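PDB 4QYT: glutathione-independent glyoxalase DJ-1 from Schizosaccharomyces pombe, which converts methylglyoxal to D-lactate in a single glutathione-independent step and is involved in protection against reactive oxygen species. Local coordinates for residues D13-E19 with P80-G85; I26-I32 with L172-V178; D35-E41 with Y56-K62; V99-Y103 with S123-N127; I130-P134 with T160-P164. One frame throughout, in Å; residues are numbered along the deposited sequence. Where two conformers were deposited one is given.

Interaction 1 (D13-E19 with P80-G85); sequences DGTDEIE and PGGGLG. With EDO (1,2-ethanediol), chain G.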
# COMPACT_ATOMS: atom_id res chain seq x y z
N ASP A 13 11.76 -11.21 -2.05
CA ASP A 13 11.76 -11.16 -0.60
C ASP A 13 12.36 -9.84 -0.15
O ASP A 13 13.40 -9.41 -0.66
CB ASP A 13 12.51 -12.39 -0.05
CG ASP A 13 11.83 -13.66 -0.43
OD1 ASP A 13 10.67 -13.86 -0.06
OD2 ASP A 13 12.39 -14.42 -1.25
N GLY A 14 11.69 -9.16 0.78
CA GLY A 14 12.18 -7.87 1.21
C GLY A 14 11.59 -6.69 0.45
O GLY A 14 11.96 -5.54 0.75
N THR A 15 10.67 -6.91 -0.51
CA THR A 15 10.04 -5.78 -1.19
C THR A 15 9.08 -5.07 -0.23
O THR A 15 8.30 -5.71 0.50
CB THR A 15 9.29 -6.26 -2.45
OG1 THR A 15 10.26 -6.64 -3.44
CG2 THR A 15 8.37 -5.19 -2.99
N ASP A 16 9.06 -3.75 -0.31
CA ASP A 16 8.16 -2.96 0.52
C ASP A 16 6.69 -3.12 0.12
O ASP A 16 6.33 -2.96 -1.04
CB ASP A 16 8.55 -1.48 0.42
CG ASP A 16 7.72 -0.64 1.32
OD1 ASP A 16 7.95 -0.73 2.54
OD2 ASP A 16 6.84 0.09 0.81
N GLU A 17 5.87 -3.35 1.13
CA GLU A 17 4.43 -3.56 0.91
C GLU A 17 3.74 -2.34 0.33
O GLU A 17 2.85 -2.46 -0.54
CB GLU A 17 3.74 -3.94 2.21
CG GLU A 17 4.13 -5.28 2.83
CD GLU A 17 5.34 -5.29 3.75
OE1 GLU A 17 6.20 -4.35 3.67
OE2 GLU A 17 5.45 -6.24 4.53
N ILE A 18 4.07 -1.15 0.83
CA ILE A 18 3.40 0.07 0.39
C ILE A 18 3.74 0.36 -1.07
O ILE A 18 2.85 0.71 -1.88
CB ILE A 18 3.74 1.24 1.33
CG1 ILE A 18 3.16 0.98 2.71
CG2 ILE A 18 3.26 2.55 0.74
CD1 ILE A 18 3.75 1.87 3.81
N GLU A 19 5.02 0.25 -1.39
CA GLU A 19 5.48 0.55 -2.75
C GLU A 19 5.00 -0.48 -3.77
O GLU A 19 4.83 -0.13 -4.93
CB GLU A 19 6.97 0.68 -2.75
CG GLU A 19 7.41 1.90 -1.96
CD GLU A 19 8.82 1.87 -1.54
OE1 GLU A 19 9.60 1.02 -1.92
OE2 GLU A 19 9.14 2.78 -0.70
N PRO A 80 9.99 -1.93 -7.27
CA PRO A 80 9.72 -1.29 -5.99
C PRO A 80 10.95 -1.37 -5.07
O PRO A 80 11.95 -2.04 -5.38
CB PRO A 80 8.54 -2.11 -5.45
CG PRO A 80 8.79 -3.50 -6.03
CD PRO A 80 9.41 -3.28 -7.36
N GLY A 81 10.84 -0.69 -3.92
CA GLY A 81 11.92 -0.64 -2.95
C GLY A 81 11.72 -1.56 -1.76
O GLY A 81 11.18 -2.65 -1.89
N GLY A 82 12.15 -1.07 -0.61
CA GLY A 82 12.49 -1.94 0.51
C GLY A 82 13.95 -2.34 0.40
O GLY A 82 14.41 -2.70 -0.68
N GLY A 83 14.71 -2.30 1.49
CA GLY A 83 16.16 -2.47 1.36
C GLY A 83 16.56 -3.80 0.75
O GLY A 83 17.36 -3.84 -0.19
N LEU A 84 16.06 -4.89 1.33
CA LEU A 84 16.44 -6.20 0.85
C LEU A 84 15.88 -6.44 -0.55
O LEU A 84 16.58 -6.97 -1.43
CB LEU A 84 16.01 -7.30 1.82
CG LEU A 84 16.18 -8.75 1.36
CD1 LEU A 84 17.63 -9.09 1.04
CD2 LEU A 84 15.56 -9.70 2.36
N GLY A 85 14.60 -6.13 -0.78
CA GLY A 85 14.01 -6.37 -2.08
C GLY A 85 14.75 -5.66 -3.19
O GLY A 85 15.00 -6.21 -4.26
C1 EDO G . 13.85 -0.63 3.94
O1 EDO G . 14.18 -1.93 4.36
C2 EDO G . 12.35 -0.70 3.84
O2 EDO G . 11.81 0.54 4.19
O HOH W 1 13.76 -4.96 3.23
O HOH W 2 11.82 -4.47 -3.88
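G14, T15 and D16 press so closely on the glycine-rich turn G81-G85 that backbone meets backbone. D16 N donates to G81 O at 2.9 Å, almost straight (165° at the hydrogen) although it comes from above the carbonyl plane, and G85 N adds a weak bond to G14 O. Glycine makes this closeness possible: the CA atoms of G14 and G85 are 4.1 Å apart, and a beta carbon on G14, G82 or G85 would collide with the opposite segment. Beside them T15 CG2, anti to its own backbone nitrogen, packs on P80 CG at 3.5 Å, leaving OG1 to meet A12 N and a water that also binds P80 O and G81 O. E19, inferred to be catalytic, extends beyond CG until OE1 accepts a weak bond from G81 N (2.9 Å). G82 N donates to the sulfinate of the oxidised cysteine at position 114, also inferred to be catalytic. D16 suits the N-cap of helix 17-29: its OD2 accepts from E19 N, while OD1 forms a salt bridge with R29 of the second subunit.

Packing is looser toward solvent. Exposed L84 rests CG on D13 O at 3.5 Å, a water joins G14 O to L84 N, and G83 N binds 1,2-ethanediol, probably from the crystallisation liquor. The contact lies where the adjacent strands 7-12 and 76-79 give way to helices 17-29 and 83-90.

Interaction 2 (I26-I32 with L172-V178); sequences IFKRAEI and LKLLEQV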
# COMPACT_ATOMS: atom_id res chain seq x y z
N ILE A 26 -3.47 0.81 -8.50
CA ILE A 26 -3.77 1.84 -9.52
C ILE A 26 -3.97 1.19 -10.88
O ILE A 26 -4.95 1.49 -11.57
CB ILE A 26 -2.67 2.92 -9.50
CG1 ILE A 26 -2.80 3.75 -8.21
CG2 ILE A 26 -2.74 3.83 -10.72
CD1 ILE A 26 -1.59 4.60 -7.89
N PHE A 27 -3.07 0.30 -11.29
CA PHE A 27 -3.25 -0.37 -12.59
C PHE A 27 -4.45 -1.29 -12.59
O PHE A 27 -5.15 -1.35 -13.62
CB PHE A 27 -1.96 -1.07 -13.03
CG PHE A 27 -0.95 -0.14 -13.60
CD1 PHE A 27 -1.14 0.36 -14.88
CD2 PHE A 27 0.15 0.30 -12.91
CE1 PHE A 27 -0.27 1.28 -15.43
CE2 PHE A 27 1.02 1.22 -13.48
CZ PHE A 27 0.78 1.74 -14.76
N LYS A 28 -4.74 -1.97 -11.48
CA LYS A 28 -5.95 -2.78 -11.43
C LYS A 28 -7.20 -1.90 -11.61
O LYS A 28 -8.13 -2.23 -12.36
CB LYS A 28 -6.03 -3.56 -10.10
CG LYS A 28 -5.13 -4.77 -10.11
CD LYS A 28 -5.89 -5.98 -10.63
CE LYS A 28 -5.05 -7.22 -10.69
NZ LYS A 28 -5.85 -8.40 -11.14
N ARG A 29 -7.24 -0.74 -10.95
CA ARG A 29 -8.38 0.15 -11.13
C ARG A 29 -8.52 0.61 -12.57
O ARG A 29 -9.63 0.88 -13.05
CB ARG A 29 -8.25 1.35 -10.21
CG ARG A 29 -8.60 1.02 -8.75
CD ARG A 29 -8.15 2.13 -7.84
NE ARG A 29 -8.57 1.98 -6.45
CZ ARG A 29 -8.04 1.12 -5.61
NH1 ARG A 29 -6.99 0.38 -5.95
NH2 ARG A 29 -8.48 1.07 -4.35
N ALA A 30 -7.40 0.82 -13.24
CA ALA A 30 -7.36 1.20 -14.64
C ALA A 30 -7.75 0.11 -15.60
O ALA A 30 -7.83 0.34 -16.82
CB ALA A 30 -5.99 1.76 -15.00
N GLU A 31 -7.94 -1.10 -15.09
CA GLU A 31 -8.21 -2.29 -15.90
C GLU A 31 -7.11 -2.50 -16.95
O GLU A 31 -7.36 -2.93 -18.07
CB GLU A 31 -9.62 -2.21 -16.54
CG GLU A 31 -10.73 -2.07 -15.51
CD GLU A 31 -12.13 -2.02 -16.05
OE1 GLU A 31 -12.31 -1.40 -17.10
OE2 GLU A 31 -12.93 -2.85 -15.60
N ILE A 32 -5.87 -2.29 -16.50
CA ILE A 32 -4.68 -2.59 -17.27
C ILE A 32 -4.05 -3.84 -16.72
O ILE A 32 -3.75 -3.89 -15.51
CB ILE A 32 -3.71 -1.41 -17.23
CG1 ILE A 32 -4.30 -0.21 -17.99
CG2 ILE A 32 -2.34 -1.80 -17.76
CD1 ILE A 32 -3.52 1.08 -17.91
N LEU A 172 0.60 6.79 -10.15
CA LEU A 172 -0.15 7.68 -11.01
C LEU A 172 0.71 8.19 -12.17
O LEU A 172 0.19 8.30 -13.32
CB LEU A 172 -0.74 8.85 -10.22
CG LEU A 172 -1.96 8.52 -9.41
CD1 LEU A 172 -2.23 9.64 -8.40
CD2 LEU A 172 -3.17 8.26 -10.29
N LYS A 173 1.96 8.55 -11.90
CA LYS A 173 2.83 9.05 -12.97
C LYS A 173 2.98 7.99 -14.07
O LYS A 173 2.91 8.29 -15.26
CB LYS A 173 4.19 9.49 -12.41
CG LYS A 173 5.02 10.30 -13.39
CD LYS A 173 4.47 11.71 -13.62
CE LYS A 173 5.44 12.54 -14.43
NZ LYS A 173 4.98 13.94 -14.59
N LEU A 174 3.17 6.73 -13.66
CA LEU A 174 3.23 5.63 -14.62
C LEU A 174 1.95 5.53 -15.43
O LEU A 174 1.96 5.48 -16.66
CB LEU A 174 3.55 4.33 -13.90
CG LEU A 174 5.00 4.21 -13.41
CD1 LEU A 174 5.04 3.19 -12.28
CD2 LEU A 174 5.92 3.81 -14.55
N LEU A 175 0.82 5.51 -14.74
CA LEU A 175 -0.45 5.41 -15.41
C LEU A 175 -0.69 6.55 -16.41
O LEU A 175 -1.20 6.33 -17.51
CB LEU A 175 -1.60 5.43 -14.36
CG LEU A 175 -2.99 5.30 -14.97
CD1 LEU A 175 -3.20 3.99 -15.70
CD2 LEU A 175 -4.05 5.53 -13.91
N GLU A 176 -0.27 7.74 -16.03
CA GLU A 176 -0.46 8.93 -16.86
C GLU A 176 0.21 8.78 -18.21
O GLU A 176 -0.24 9.40 -19.19
CB GLU A 176 0.11 10.16 -16.12
CG GLU A 176 -0.35 11.46 -16.75
CD GLU A 176 0.13 12.69 -16.01
OE1 GLU A 176 0.98 12.56 -15.12
OE2 GLU A 176 -0.54 13.74 -16.18
N GLN A 177 1.29 8.00 -18.30
CA GLN A 177 1.98 7.85 -19.57
C GLN A 177 1.23 6.99 -20.57
O GLN A 177 1.51 7.07 -21.76
CB GLN A 177 3.38 7.25 -19.36
CG GLN A 177 4.24 7.95 -18.33
CD GLN A 177 4.17 9.47 -18.41
OE1 GLN A 177 3.93 10.13 -17.40
NE2 GLN A 177 4.55 10.02 -19.51
N VAL A 178 0.35 6.11 -20.08
CA VAL A 178 -0.23 5.05 -20.89
C VAL A 178 -1.74 5.08 -21.01
O VAL A 178 -2.27 4.62 -22.00
CB VAL A 178 0.19 3.64 -20.50
CG1 VAL A 178 1.66 3.49 -20.70
CG2 VAL A 178 -0.25 3.26 -19.08
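The F27 ring meets L172-V178 largely along its rim: L174 CB (3.9 Å from F27 CZ) and V178 CG2 (4.2 Å from F27 CE1) lie at the edge near its plane, and I32 CD1 of its own segment is also at the edge. L175 N approaches CZ obliquely. The L174 and F27 side chains cross at about a right angle, whereas L175 and F27 slide past each other in opposite directions. L175 is the branched hub. With CG anti to the backbone N (chi1 -179°), it sends CD1 to A30 CB at 3.6 Å and to I32 CD1 at 3.7 Å, and turns CD2 to I26 CG2 at 3.8 Å. A30 suits its place because its single methyl leaves room for that branch, and E31, in a Schellman motif, turns the chain so that I32 can rejoin the cluster. The contact is an apolar seam between helices 17-29 and 167-178; strand 76-79 touches it through I76 and I78, and helix 181-190 adjoins L172 and L175.

Interaction 3 (D35-E41 with Y56-K62); sequences DSVYVGE and YANRSYK. With EDO (1,2-ethanediol), chain E.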
# COMPACT_ATOMS: atom_id res chain seq x y z
N ASP A 35 0.92 -8.26 -13.78
CA ASP A 35 1.39 -9.45 -13.09
C ASP A 35 2.45 -9.04 -12.08
O ASP A 35 3.28 -8.20 -12.39
CB ASP A 35 2.09 -10.45 -14.05
CG ASP A 35 1.19 -11.13 -15.05
OD1 ASP A 35 -0.01 -11.31 -14.76
OD2 ASP A 35 1.72 -11.53 -16.10
N SER A 36 2.49 -9.74 -10.94
CA SER A 36 3.66 -9.68 -10.07
C SER A 36 4.59 -10.80 -10.46
O SER A 36 4.17 -11.94 -10.68
CB SER A 36 3.25 -9.76 -8.60
OG SER A 36 2.49 -10.94 -8.36
N VAL A 37 5.87 -10.44 -10.59
CA VAL A 37 6.91 -11.36 -11.07
C VAL A 37 8.01 -11.42 -10.04
O VAL A 37 8.73 -10.43 -9.80
CB VAL A 37 7.43 -10.94 -12.45
CG1 VAL A 37 8.54 -11.87 -12.90
CG2 VAL A 37 6.30 -10.90 -13.50
N TYR A 38 8.12 -12.59 -9.39
CA TYR A 38 9.00 -12.81 -8.25
C TYR A 38 10.39 -13.21 -8.70
O TYR A 38 10.56 -14.13 -9.53
CB TYR A 38 8.38 -13.90 -7.38
CG TYR A 38 9.25 -14.45 -6.27
CD1 TYR A 38 9.69 -13.64 -5.22
CD2 TYR A 38 9.56 -15.79 -6.22
CE1 TYR A 38 10.40 -14.17 -4.13
CE2 TYR A 38 10.29 -16.31 -5.16
CZ TYR A 38 10.68 -15.52 -4.09
OH TYR A 38 11.42 -16.10 -3.09
N VAL A 39 11.38 -12.60 -8.06
CA VAL A 39 12.77 -12.95 -8.19
C VAL A 39 13.22 -13.43 -6.81
O VAL A 39 13.38 -12.66 -5.88
CB VAL A 39 13.59 -11.74 -8.62
CG1 VAL A 39 15.09 -12.05 -8.67
CG2 VAL A 39 13.09 -11.20 -9.94
N GLY A 40 13.48 -14.74 -6.69
CA GLY A 40 13.88 -15.29 -5.41
C GLY A 40 13.96 -16.79 -5.41
O GLY A 40 13.74 -17.43 -6.44
N GLU A 41 14.16 -17.35 -4.22
CA GLU A 41 14.42 -18.78 -4.04
C GLU A 41 13.16 -19.60 -3.82
O GLU A 41 13.22 -20.82 -3.90
CB GLU A 41 15.44 -19.03 -2.92
CG GLU A 41 16.82 -18.49 -3.28
CD GLU A 41 17.28 -18.94 -4.65
OE1 GLU A 41 17.26 -20.17 -4.91
OE2 GLU A 41 17.64 -18.08 -5.49
N TYR A 56 1.56 -14.33 -2.26
CA TYR A 56 1.90 -15.08 -3.49
C TYR A 56 2.05 -14.18 -4.68
O TYR A 56 1.18 -13.41 -5.03
CB TYR A 56 0.83 -16.10 -3.88
CG TYR A 56 0.82 -17.30 -2.98
CD1 TYR A 56 1.76 -18.31 -3.12
CD2 TYR A 56 -0.14 -17.42 -1.99
CE1 TYR A 56 1.75 -19.38 -2.25
CE2 TYR A 56 -0.21 -18.54 -1.19
CZ TYR A 56 0.74 -19.51 -1.32
OH TYR A 56 0.78 -20.56 -0.44
N ALA A 57 3.20 -14.30 -5.32
CA ALA A 57 3.35 -13.62 -6.59
C ALA A 57 2.63 -14.42 -7.66
O ALA A 57 2.51 -15.64 -7.58
CB ALA A 57 4.80 -13.46 -6.93
N ASN A 58 2.24 -13.74 -8.74
CA ASN A 58 1.60 -14.45 -9.85
C ASN A 58 2.53 -15.38 -10.61
O ASN A 58 2.09 -16.41 -11.12
CB ASN A 58 1.06 -13.43 -10.87
CG ASN A 58 -0.02 -12.52 -10.35
OD1 ASN A 58 0.06 -11.33 -10.53
ND2 ASN A 58 -1.00 -13.07 -9.66
N ARG A 59 3.77 -14.94 -10.78
CA ARG A 59 4.77 -15.61 -11.61
C ARG A 59 6.11 -15.60 -10.90
O ARG A 59 6.38 -14.71 -10.09
CB ARG A 59 4.92 -14.94 -12.98
CG ARG A 59 3.63 -14.77 -13.74
CD ARG A 59 3.89 -14.29 -15.16
NE ARG A 59 4.56 -15.32 -15.94
CZ ARG A 59 4.91 -15.22 -17.20
NH1 ARG A 59 4.91 -14.05 -17.79
NH2 ARG A 59 5.29 -16.30 -17.85
N SER A 60 6.97 -16.54 -11.29
CA SER A 60 8.39 -16.43 -11.08
C SER A 60 9.06 -15.93 -12.35
O SER A 60 8.70 -16.33 -13.44
CB SER A 60 8.97 -17.80 -10.74
OG SER A 60 10.39 -17.75 -10.80
N TYR A 61 10.10 -15.12 -12.21
CA TYR A 61 10.85 -14.67 -13.37
C TYR A 61 11.46 -15.83 -14.14
O TYR A 61 11.75 -15.69 -15.33
CB TYR A 61 11.91 -13.63 -13.04
CG TYR A 61 13.22 -14.15 -12.53
CD1 TYR A 61 13.34 -14.87 -11.37
CD2 TYR A 61 14.40 -13.85 -13.19
CE1 TYR A 61 14.57 -15.29 -10.89
CE2 TYR A 61 15.63 -14.24 -12.71
CZ TYR A 61 15.71 -14.99 -11.56
OH TYR A 61 16.94 -15.39 -11.06
N LYS A 62 11.65 -16.97 -13.49
CA LYS A 62 12.24 -18.12 -14.14
C LYS A 62 11.36 -18.69 -15.24
O LYS A 62 11.80 -19.47 -16.08
CB LYS A 62 12.60 -19.20 -13.13
CG LYS A 62 13.64 -18.75 -12.11
CD LYS A 62 14.13 -19.83 -11.17
CE LYS A 62 15.05 -19.21 -10.11
NZ LYS A 62 15.33 -20.08 -8.95
C1 EDO E . -0.87 -11.89 -6.40
O1 EDO E . -0.94 -12.18 -5.04
C2 EDO E . -0.31 -10.54 -6.88
O2 EDO E . 0.95 -10.41 -6.37
O HOH W 3 12.30 -16.54 -8.74
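S36 and N58 lock together through their side chains. With chi1 at 56°, S36 OG sits between its backbone N and carbonyl carbon, where it accepts from N58 N at 2.8 Å; N58 OD1 in turn accepts from S36 N at 2.9 Å, nearly straight at 169°. Farther on, Y38 N donates to R59 O (2.8 Å) and Y61 N to Y38 O (2.9 Å), the bonds of a parallel pairing. With chi1 at 82°, Y61 lays its ring beside V39, whose CG2 stands over one face, 4.2 Å from the centroid in a CH-pi contact. A serine in place of this tyrosine would probably leave V39 CG2 without the aromatic face it rests on. The small A57 CB fits against Y38 CB at 3.6 Å, while Y38 OH bonds to D13. S60 OG accepts from K62 N, an ST turn that starts the 3-10 segment. Short strand 59-60 thus forms an outer edge, within this chain, of the mainly parallel sheet of the DJ-1/PfpI fold, alongside strand 34-39.

Interaction 4 (V99-Y103 with S123-N127); sequences VKEFY and SGLPN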
# COMPACT_ATOMS: atom_id res chain seq x y z
N VAL A 99 15.53 -3.50 -17.92
CA VAL A 99 15.61 -2.05 -17.84
C VAL A 99 16.41 -1.43 -19.01
O VAL A 99 16.01 -0.43 -19.60
CB VAL A 99 16.15 -1.66 -16.43
CG1 VAL A 99 16.65 -0.23 -16.36
CG2 VAL A 99 15.11 -1.98 -15.36
N LYS A 100 17.54 -2.03 -19.31
CA LYS A 100 18.37 -1.56 -20.41
C LYS A 100 17.65 -1.68 -21.74
O LYS A 100 17.76 -0.78 -22.60
CB LYS A 100 19.68 -2.34 -20.45
CG LYS A 100 20.61 -2.00 -19.31
CD LYS A 100 21.86 -2.83 -19.32
CE LYS A 100 22.84 -2.30 -20.35
NZ LYS A 100 23.36 -0.93 -20.01
N GLU A 101 16.94 -2.79 -21.94
CA GLU A 101 16.20 -2.94 -23.18
C GLU A 101 15.10 -1.93 -23.31
O GLU A 101 14.83 -1.41 -24.41
CB GLU A 101 15.60 -4.34 -23.29
CG GLU A 101 14.76 -4.56 -24.54
CD GLU A 101 15.52 -4.32 -25.83
OE1 GLU A 101 16.72 -4.72 -25.90
OE2 GLU A 101 14.84 -3.94 -26.84
N PHE A 102 14.40 -1.66 -22.21
CA PHE A 102 13.26 -0.78 -22.26
C PHE A 102 13.65 0.68 -22.39
O PHE A 102 12.86 1.48 -22.89
CB PHE A 102 12.37 -0.96 -21.02
CG PHE A 102 11.40 -2.11 -21.06
CD1 PHE A 102 11.57 -3.21 -21.86
CD2 PHE A 102 10.27 -2.07 -20.26
CE1 PHE A 102 10.65 -4.22 -21.88
CE2 PHE A 102 9.35 -3.09 -20.26
CZ PHE A 102 9.54 -4.17 -21.07
N TYR A 103 14.82 1.07 -21.88
CA TYR A 103 15.15 2.50 -21.76
C TYR A 103 15.16 3.14 -23.14
O TYR A 103 15.81 2.68 -24.06
CB TYR A 103 16.48 2.69 -21.06
CG TYR A 103 16.80 4.13 -20.74
CD1 TYR A 103 16.08 4.82 -19.78
CD2 TYR A 103 17.72 4.85 -21.47
CE1 TYR A 103 16.30 6.15 -19.49
CE2 TYR A 103 17.98 6.19 -21.18
CZ TYR A 103 17.25 6.83 -20.19
OH TYR A 103 17.49 8.16 -19.91
N SER A 123 22.32 -0.88 -13.70
CA SER A 123 22.07 -1.23 -15.09
C SER A 123 22.88 -0.37 -16.07
O SER A 123 22.81 -0.57 -17.28
CB SER A 123 20.57 -1.02 -15.33
OG SER A 123 19.79 -1.95 -14.61
N GLY A 124 23.51 0.67 -15.54
CA GLY A 124 24.21 1.69 -16.33
C GLY A 124 23.32 2.62 -17.14
O GLY A 124 23.73 3.06 -18.21
N LEU A 125 22.13 2.98 -16.65
CA LEU A 125 21.27 3.94 -17.37
C LEU A 125 21.87 5.34 -17.43
O LEU A 125 22.36 5.85 -16.44
CB LEU A 125 19.88 4.06 -16.76
CG LEU A 125 19.03 2.80 -16.78
CD1 LEU A 125 17.64 3.13 -16.31
CD2 LEU A 125 19.05 2.18 -18.16
N PRO A 126 21.76 6.01 -18.60
CA PRO A 126 22.48 7.26 -18.80
C PRO A 126 21.58 8.48 -18.62
O PRO A 126 21.99 9.59 -18.97
CB PRO A 126 22.94 7.16 -20.24
CG PRO A 126 21.82 6.43 -20.91
CD PRO A 126 21.36 5.41 -19.88
N ASN A 127 20.45 8.32 -17.95
CA ASN A 127 19.67 9.49 -17.56
C ASN A 127 20.54 10.46 -16.75
O ASN A 127 21.45 10.07 -16.00
CB ASN A 127 18.39 9.08 -16.81
CG ASN A 127 18.66 8.14 -15.65
OD1 ASN A 127 19.15 7.03 -15.85
ND2 ASN A 127 18.40 8.61 -14.42
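L125 wedges its two methyl groups between V99 and Y103. The V99 and L125 side chains cross at about a right angle, V99 CG1 touching L125 CD1 at 3.5 Å, while L125 CD2 reaches Y103 CB at 3.9 Å from an oblique direction. Y103 leads away from the helix end with CG anti to the backbone N (chi1 -172°), a torsion that carries its long ring along the loop. There it slides past P126 in the opposite direction, CE2 lying 3.7 Å from P126 CD, and its OH comes to 3.4 Å from N127 CB; ring and amide planes of Y103 and N127 are 54° apart. A valine in place of Y103 would probably open a gap beside P126 and N127, where the ring and hydroxyl now lie.

K100 uses a different kind of contact. Its chain, bent at chi3 and chi4, curls over S123 and delivers NZ to S123 O at 2.8 Å, nearly along the C=O axis. The carbonyl lies just past the last residue of helix 118-122, where G124 closes a Schellman motif with the positive phi that glycine readily adopts; a lysine ammonium would suit the partial negative charge of such an end. S123 OG turns back to T119 O. The seam joins the end of helix 93-102 to the loop before strand 129-130, over strands 109-112 and 158-161, which supply I110, M112 and L158 beneath it.

Interaction 5 (I130-P134 with T160-P164); sequences ITGHP and TSQGP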
# COMPACT_ATOMS: atom_id res chain seq x y z
N ILE A 130 17.52 12.04 -11.41
CA ILE A 130 16.90 10.89 -10.74
C ILE A 130 16.38 11.38 -9.41
O ILE A 130 16.86 12.38 -8.86
CB ILE A 130 17.90 9.72 -10.61
CG1 ILE A 130 17.18 8.36 -10.66
CG2 ILE A 130 18.84 9.91 -9.41
CD1 ILE A 130 18.11 7.18 -10.73
N THR A 131 15.46 10.62 -8.84
CA THR A 131 15.27 10.70 -7.40
C THR A 131 15.22 9.31 -6.82
O THR A 131 15.27 8.34 -7.55
CB THR A 131 14.04 11.55 -7.01
OG1 THR A 131 14.15 11.88 -5.62
CG2 THR A 131 12.76 10.82 -7.25
N GLY A 132 15.13 9.25 -5.50
CA GLY A 132 15.06 7.99 -4.80
C GLY A 132 14.97 8.32 -3.34
O GLY A 132 14.72 9.48 -2.91
N HIS A 133 15.08 7.31 -2.49
CA HIS A 133 14.90 7.56 -1.07
C HIS A 133 16.10 8.39 -0.59
O HIS A 133 17.21 8.16 -1.05
CB HIS A 133 14.81 6.22 -0.32
CG HIS A 133 14.29 6.37 1.08
ND1 HIS A 133 15.12 6.41 2.17
CD2 HIS A 133 13.05 6.63 1.55
CE1 HIS A 133 14.42 6.69 3.25
NE2 HIS A 133 13.14 6.79 2.91
N PRO A 134 15.83 9.41 0.26
CA PRO A 134 16.94 10.22 0.80
C PRO A 134 18.09 9.38 1.33
O PRO A 134 19.24 9.79 1.23
CB PRO A 134 16.27 11.01 1.92
CG PRO A 134 14.88 11.21 1.40
CD PRO A 134 14.52 9.92 0.71
N THR A 160 11.16 7.76 -11.62
CA THR A 160 11.72 7.42 -10.31
C THR A 160 11.02 8.22 -9.22
O THR A 160 10.39 9.25 -9.48
CB THR A 160 13.25 7.60 -10.27
OG1 THR A 160 13.60 8.96 -10.55
CG2 THR A 160 13.94 6.65 -11.19
N SER A 161 11.01 7.66 -8.01
CA SER A 161 10.27 8.25 -6.90
C SER A 161 10.88 7.88 -5.56
O SER A 161 11.74 7.04 -5.48
CB SER A 161 8.83 7.80 -7.00
OG SER A 161 7.95 8.44 -6.14
N GLN A 162 10.52 8.62 -4.52
CA GLN A 162 11.30 8.65 -3.29
C GLN A 162 11.00 7.55 -2.27
O GLN A 162 11.94 7.02 -1.65
CB GLN A 162 11.13 10.01 -2.62
CG GLN A 162 11.71 11.15 -3.45
CD GLN A 162 11.74 12.46 -2.71
OE1 GLN A 162 10.72 12.94 -2.24
NE2 GLN A 162 12.93 13.05 -2.62
N GLY A 163 9.75 7.26 -1.96
CA GLY A 163 9.50 6.44 -0.79
C GLY A 163 8.08 6.01 -0.63
O GLY A 163 7.25 6.25 -1.50
N PRO A 164 7.77 5.38 0.50
CA PRO A 164 6.40 4.91 0.67
C PRO A 164 5.40 6.02 0.55
O PRO A 164 4.34 5.83 -0.02
CB PRO A 164 6.41 4.28 2.07
CG PRO A 164 7.81 4.15 2.44
CD PRO A 164 8.67 4.97 1.59
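T131 N donates to T160 OG1 at 3.0 Å, nearly straight at 172°, a hydrogen bond that links the two segments. It depends on a side chain: with chi1 at 61°, T160 holds OG1 between its backbone N and carbonyl carbon, facing T131, while its CG2 rests on I130 CG1 at 3.7 Å. The segments then run almost in the same direction, 13° apart, and meet through carbon-to-oxygen contacts. G132 CA approaches S161 O at 3.5 Å, and H133 CA lies 3.1 Å from Q162 O, an oxygen that also sits at the edge of the H133 ring, 3.4 Å from CD2. Q162 crosses T131 at about a right angle, its CG 3.3 Å from T131 OG1. G163 suits its place because a beta carbon would be tight against H133 CD2 and would clash with P164.

A second shell fixes these groups. T131 OG1 bonds to L148 O, and Q162 NE2 to Y147 OH and D149 OD1, while Y147 OH also holds G132 O. H133, inferred to be catalytic, has P134 CD over one ring face and both nitrogens engaged, ND1 with S135 OG and NE2 with S190 O of the second subunit. The contact lies at the end of strand 158-161, beside strand 152-155 and the short strand 146-147, with P164 reaching helix 17-29 at I18 and E19.

Overall arrangement
Interactions 1 and 5, centres about 13 Å apart, touch where E19 packs on G163 and P164, bringing together the inferred catalytic E19 and H133; both also reach the second subunit. Interaction 3 touches interaction 1 through D13 and Y38, but lies about 24 Å from interaction 5, centre to centre, on the opposite side of the chain's centre, though both reach the seven-stranded sheet. Helix 17-29 is shared by interactions 1 and 2. Along the chain, interaction 3 is nested inside the loop closed by interaction 1, and interactions 4 and 5 follow in series. Interaction 2 encloses interactions 3, 4 and 5, so its helices join early and late parts of one DJ-1/PfpI domain.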